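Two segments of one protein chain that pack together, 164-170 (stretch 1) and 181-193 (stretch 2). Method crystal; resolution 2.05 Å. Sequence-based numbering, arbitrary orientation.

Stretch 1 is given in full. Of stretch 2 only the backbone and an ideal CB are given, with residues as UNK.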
# COMPACT_ATOMS: atom_id res chain seq x y z
N LEU B 164 -11.53 18.19 -17.41
CA LEU B 164 -10.37 18.60 -18.20
C LEU B 164 -10.35 17.80 -19.53
O LEU B 164 -9.64 16.80 -19.66
CB LEU B 164 -9.10 18.33 -17.38
CG LEU B 164 -9.02 19.06 -16.03
CD1 LEU B 164 -7.92 18.42 -15.17
CD2 LEU B 164 -8.80 20.57 -16.15
N PRO B 165 -11.19 18.19 -20.48
CA PRO B 165 -11.21 17.48 -21.76
C PRO B 165 -9.84 17.56 -22.40
O PRO B 165 -9.23 18.64 -22.44
CB PRO B 165 -12.25 18.26 -22.58
CG PRO B 165 -13.15 18.87 -21.54
CD PRO B 165 -12.17 19.29 -20.48
N VAL B 166 -9.38 16.44 -22.93
CA VAL B 166 -8.04 16.29 -23.46
C VAL B 166 -7.94 16.58 -24.98
O VAL B 166 -8.78 16.12 -25.82
CB VAL B 166 -7.54 14.86 -23.20
CG1 VAL B 166 -6.16 14.61 -23.84
CG2 VAL B 166 -7.46 14.60 -21.69
N PHE B 167 -6.94 17.38 -25.32
CA PHE B 167 -6.61 17.62 -26.70
C PHE B 167 -5.52 16.65 -27.09
O PHE B 167 -4.46 16.62 -26.45
CB PHE B 167 -6.14 19.06 -26.96
CG PHE B 167 -5.80 19.28 -28.41
CD1 PHE B 167 -6.80 19.49 -29.34
CD2 PHE B 167 -4.50 19.10 -28.85
CE1 PHE B 167 -6.50 19.61 -30.69
CE2 PHE B 167 -4.19 19.21 -30.18
CZ PHE B 167 -5.20 19.47 -31.11
N TYR B 168 -5.77 15.90 -28.15
CA TYR B 168 -4.87 14.83 -28.63
C TYR B 168 -4.98 14.75 -30.15
O TYR B 168 -6.06 14.59 -30.69
CB TYR B 168 -5.35 13.50 -28.04
CG TYR B 168 -4.39 12.32 -28.08
CD1 TYR B 168 -3.85 11.84 -29.26
CD2 TYR B 168 -4.08 11.65 -26.91
CE1 TYR B 168 -2.99 10.75 -29.28
CE2 TYR B 168 -3.23 10.57 -26.92
CZ TYR B 168 -2.70 10.14 -28.10
OH TYR B 168 -1.87 9.05 -28.06
N ALA B 169 -3.85 14.88 -30.85
CA ALA B 169 -3.87 14.88 -32.32
C ALA B 169 -2.75 14.08 -33.01
O ALA B 169 -2.82 13.89 -34.21
CB ALA B 169 -3.84 16.32 -32.82
N HIS B 170 -1.75 13.62 -32.26
CA HIS B 170 -0.54 13.03 -32.85
C HIS B 170 0.03 11.90 -32.04
O HIS B 170 -0.20 11.80 -30.82
CB HIS B 170 0.50 14.12 -33.03
CG HIS B 170 -0.00 15.27 -33.82
ND1 HIS B 170 -0.15 15.22 -35.15
CD2 HIS B 170 -0.50 16.50 -33.42
CE1 HIS B 170 -0.67 16.35 -35.58
NE2 HIS B 170 -0.89 17.14 -34.52
N UNK B 181 -5.50 3.27 -33.65
CA UNK B 181 -5.80 2.92 -32.25
C UNK B 181 -6.24 4.11 -31.40
O UNK B 181 -6.96 3.96 -30.41
CB UNK B 181 -4.57 2.28 -31.61
N UNK B 182 -5.78 5.31 -31.78
CA UNK B 182 -6.12 6.56 -31.06
C UNK B 182 -7.37 7.27 -31.55
O UNK B 182 -7.69 8.37 -31.07
CB UNK B 182 -4.95 7.54 -31.16
N UNK B 183 -8.07 6.65 -32.48
CA UNK B 183 -9.17 7.31 -33.18
C UNK B 183 -10.28 7.90 -32.30
O UNK B 183 -10.90 8.88 -32.70
CB UNK B 183 -9.80 6.30 -34.14
N UNK B 184 -10.55 7.34 -31.13
CA UNK B 184 -11.61 7.92 -30.28
C UNK B 184 -11.15 9.14 -29.49
O UNK B 184 -11.96 9.77 -28.81
CB UNK B 184 -12.13 6.86 -29.30
N UNK B 185 -9.84 9.45 -29.53
CA UNK B 185 -9.23 10.49 -28.69
C UNK B 185 -9.01 11.77 -29.46
O UNK B 185 -8.77 12.82 -28.87
CB UNK B 185 -7.90 10.00 -28.11
N UNK B 186 -9.06 11.67 -30.78
CA UNK B 186 -8.52 12.67 -31.70
C UNK B 186 -9.45 13.86 -31.86
O UNK B 186 -10.65 13.69 -31.99
CB UNK B 186 -8.25 12.04 -33.07
N UNK B 187 -8.89 15.06 -31.87
CA UNK B 187 -9.59 16.25 -32.35
C UNK B 187 -8.59 17.17 -33.02
O UNK B 187 -7.39 17.09 -32.73
CB UNK B 187 -10.31 16.97 -31.21
N UNK B 188 -9.09 18.06 -33.87
CA UNK B 188 -8.32 19.25 -34.26
C UNK B 188 -8.78 20.42 -33.38
O UNK B 188 -9.75 20.29 -32.62
CB UNK B 188 -8.50 19.57 -35.74
N UNK B 189 -8.06 21.57 -33.45
CA UNK B 189 -8.35 22.61 -32.44
C UNK B 189 -9.77 23.15 -32.59
O UNK B 189 -10.42 23.47 -31.59
CB UNK B 189 -7.35 23.76 -32.55
N UNK B 190 -10.26 23.18 -33.82
CA UNK B 190 -11.60 23.64 -34.07
C UNK B 190 -12.65 22.71 -33.44
O UNK B 190 -13.55 23.18 -32.74
CB UNK B 190 -11.83 23.76 -35.58
N UNK B 191 -12.55 21.41 -33.71
CA UNK B 191 -13.53 20.48 -33.14
C UNK B 191 -13.37 20.39 -31.63
O UNK B 191 -14.36 20.21 -30.91
CB UNK B 191 -13.39 19.09 -33.77
N UNK B 192 -12.14 20.58 -31.14
CA UNK B 192 -11.90 20.65 -29.71
C UNK B 192 -12.61 21.84 -29.05
O UNK B 192 -13.21 21.66 -27.98
CB UNK B 192 -10.40 20.73 -29.45
N UNK B 193 -12.51 23.04 -29.65
CA UNK B 193 -13.22 24.23 -29.10
C UNK B 193 -14.74 23.94 -29.03
O UNK B 193 -15.39 24.25 -28.04
CB UNK B 193 -12.95 25.47 -29.96

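Position 181 lies in a 3-10 segment with an ideal CB beyond the reach of stretch 1, so the visible atoms allow almost any residue; it is Gly181. At 182 the CB points toward stretch 1, 4.2 Å from Tyr168 CE1. A flexible chain, polar or aliphatic, could lie along that ring and reach its hydroxyl. Gln182 places CG 3.4 Å from Tyr168 OH, while its O accepts from the backbone N of 185, 2.9 Å from that N, closing the turn.

Positions 183 and 184 have CB atoms with nothing of stretch 1 within 5.5 Å, so long polar chains fit as well as small ones. They are Arg183 and Arg184.

At 185 the CB points toward stretch 1, 4.2 Å from Tyr168 CG. An apolar residue, aliphatic or aromatic, suits this ring. Phe185 sets its CB over one face of Tyr168, 4.1 Å from Tyr168 CG, and turns its ring edge toward that face, with planes at 57°.

At 186 the CB lies sideways, and the backbone makes the closer approach: CA is 3.3 Å from Tyr168 O in a CA-H...O contact. Many side chains would be tolerated; Ile186 is found.

At 187 the backbone N donates to Tyr168 O at 3.1 Å, a bond any residue but proline could make. The sideways CB starts 4.7 Å from Phe167 CE1, and Val166 O nearby is an acceptor that favours a polar chain. Asn187 reaches it through water: ND2 donates to a water that in turn donates to Val166 O and Phe185 O and accepts from Tyr168 N.

Position 188 precedes the helix and its CB points away, so Asp, Asn, Ser or Thr would suit as a cap. Asp188 OD1 accepts from the backbone N of 191, at 2.8 Å. At 189, phi of -64° in the first helical turn permits proline, and Phe167 CE1 offers an apolar neighbour; Pro189 CD packs 4.2 Å from Phe167 CE1.

Position 190 faces away from stretch 1, which sets no constraint, so polar residues are possible; it is Glu190. Position 191, sideways and without a close partner, could be polar; Arg191 folds back, its NE donating to Asn187 OD1 (2.9 Å) and NH2 to Ile186 O (3.0 Å).

At 192 the CB points toward stretch 1, 3.8 Å from Phe167 CD1, with Pro165 beyond: a site for a large apolar residue. Phe192 receives the edge of Phe167 on its face, planes at 87°, and its CE1 lies 4.1 Å from Pro165 CB. Position 193, out of reach of stretch 1, could hold almost any helix-compatible residue; it is Ala193.

Stretch 2 (181-193) GQRRFINDPERFA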
# COMPACT_ATOMS: atom_id res chain seq x y z
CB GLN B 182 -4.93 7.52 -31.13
CG GLN B 182 -3.94 7.22 -30.05
CD GLN B 182 -2.78 6.43 -30.55
OE1 GLN B 182 -1.84 7.01 -31.11
NE2 GLN B 182 -2.82 5.10 -30.34
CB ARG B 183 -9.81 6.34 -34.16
CG ARG B 183 -10.50 5.16 -33.52
CD ARG B 183 -10.98 4.19 -34.59
NE ARG B 183 -11.45 2.91 -34.07
CZ ARG B 183 -10.67 1.87 -33.82
NH1 ARG B 183 -9.35 1.90 -34.00
NH2 ARG B 183 -11.23 0.75 -33.38
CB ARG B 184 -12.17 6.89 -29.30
CG ARG B 184 -12.58 5.58 -29.95
CD ARG B 184 -13.30 4.71 -28.96
NE ARG B 184 -14.64 5.20 -28.62
CZ ARG B 184 -15.46 4.64 -27.73
NH1 ARG B 184 -15.09 3.56 -27.06
NH2 ARG B 184 -16.68 5.12 -27.53
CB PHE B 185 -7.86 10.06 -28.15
CG PHE B 185 -7.81 8.68 -27.53
CD1 PHE B 185 -8.92 8.10 -26.96
CD2 PHE B 185 -6.61 7.96 -27.54
CE1 PHE B 185 -8.87 6.84 -26.41
CE2 PHE B 185 -6.53 6.69 -26.99
CZ PHE B 185 -7.67 6.13 -26.43
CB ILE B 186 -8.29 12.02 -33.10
CG1 ILE B 186 -7.23 10.95 -33.03
CG2 ILE B 186 -7.95 13.04 -34.20
CD1 ILE B 186 -7.03 10.24 -34.37
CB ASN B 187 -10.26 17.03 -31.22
CG ASN B 187 -11.47 16.35 -30.68
OD1 ASN B 187 -12.48 16.22 -31.39
ND2 ASN B 187 -11.42 15.94 -29.40
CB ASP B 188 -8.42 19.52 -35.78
CG ASP B 188 -9.83 19.88 -36.25
OD1 ASP B 188 -10.70 20.24 -35.43
OD2 ASP B 188 -10.05 19.86 -37.47
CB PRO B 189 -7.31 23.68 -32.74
CG PRO B 189 -6.16 22.91 -33.32
CD PRO B 189 -6.82 21.87 -34.18
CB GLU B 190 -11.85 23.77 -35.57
CG GLU B 190 -13.18 24.42 -35.91
CD GLU B 190 -14.34 23.42 -36.02
OE1 GLU B 190 -14.10 22.18 -36.10
OE2 GLU B 190 -15.51 23.90 -36.01
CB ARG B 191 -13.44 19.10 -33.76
CG ARG B 191 -14.60 18.19 -33.36
CD ARG B 191 -14.70 16.98 -34.28
NE ARG B 191 -13.64 16.02 -33.99
CZ ARG B 191 -13.22 15.06 -34.82
NH1 ARG B 191 -13.75 14.94 -36.03
NH2 ARG B 191 -12.24 14.24 -34.45
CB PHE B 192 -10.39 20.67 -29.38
CG PHE B 192 -10.10 20.63 -27.91
CD1 PHE B 192 -10.19 19.44 -27.20
CD2 PHE B 192 -9.77 21.78 -27.22
CE1 PHE B 192 -9.95 19.40 -25.82
CE2 PHE B 192 -9.52 21.74 -25.84
CZ PHE B 192 -9.61 20.55 -25.15
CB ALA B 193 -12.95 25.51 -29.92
O HOH W 1 -8.82 15.47 -28.46
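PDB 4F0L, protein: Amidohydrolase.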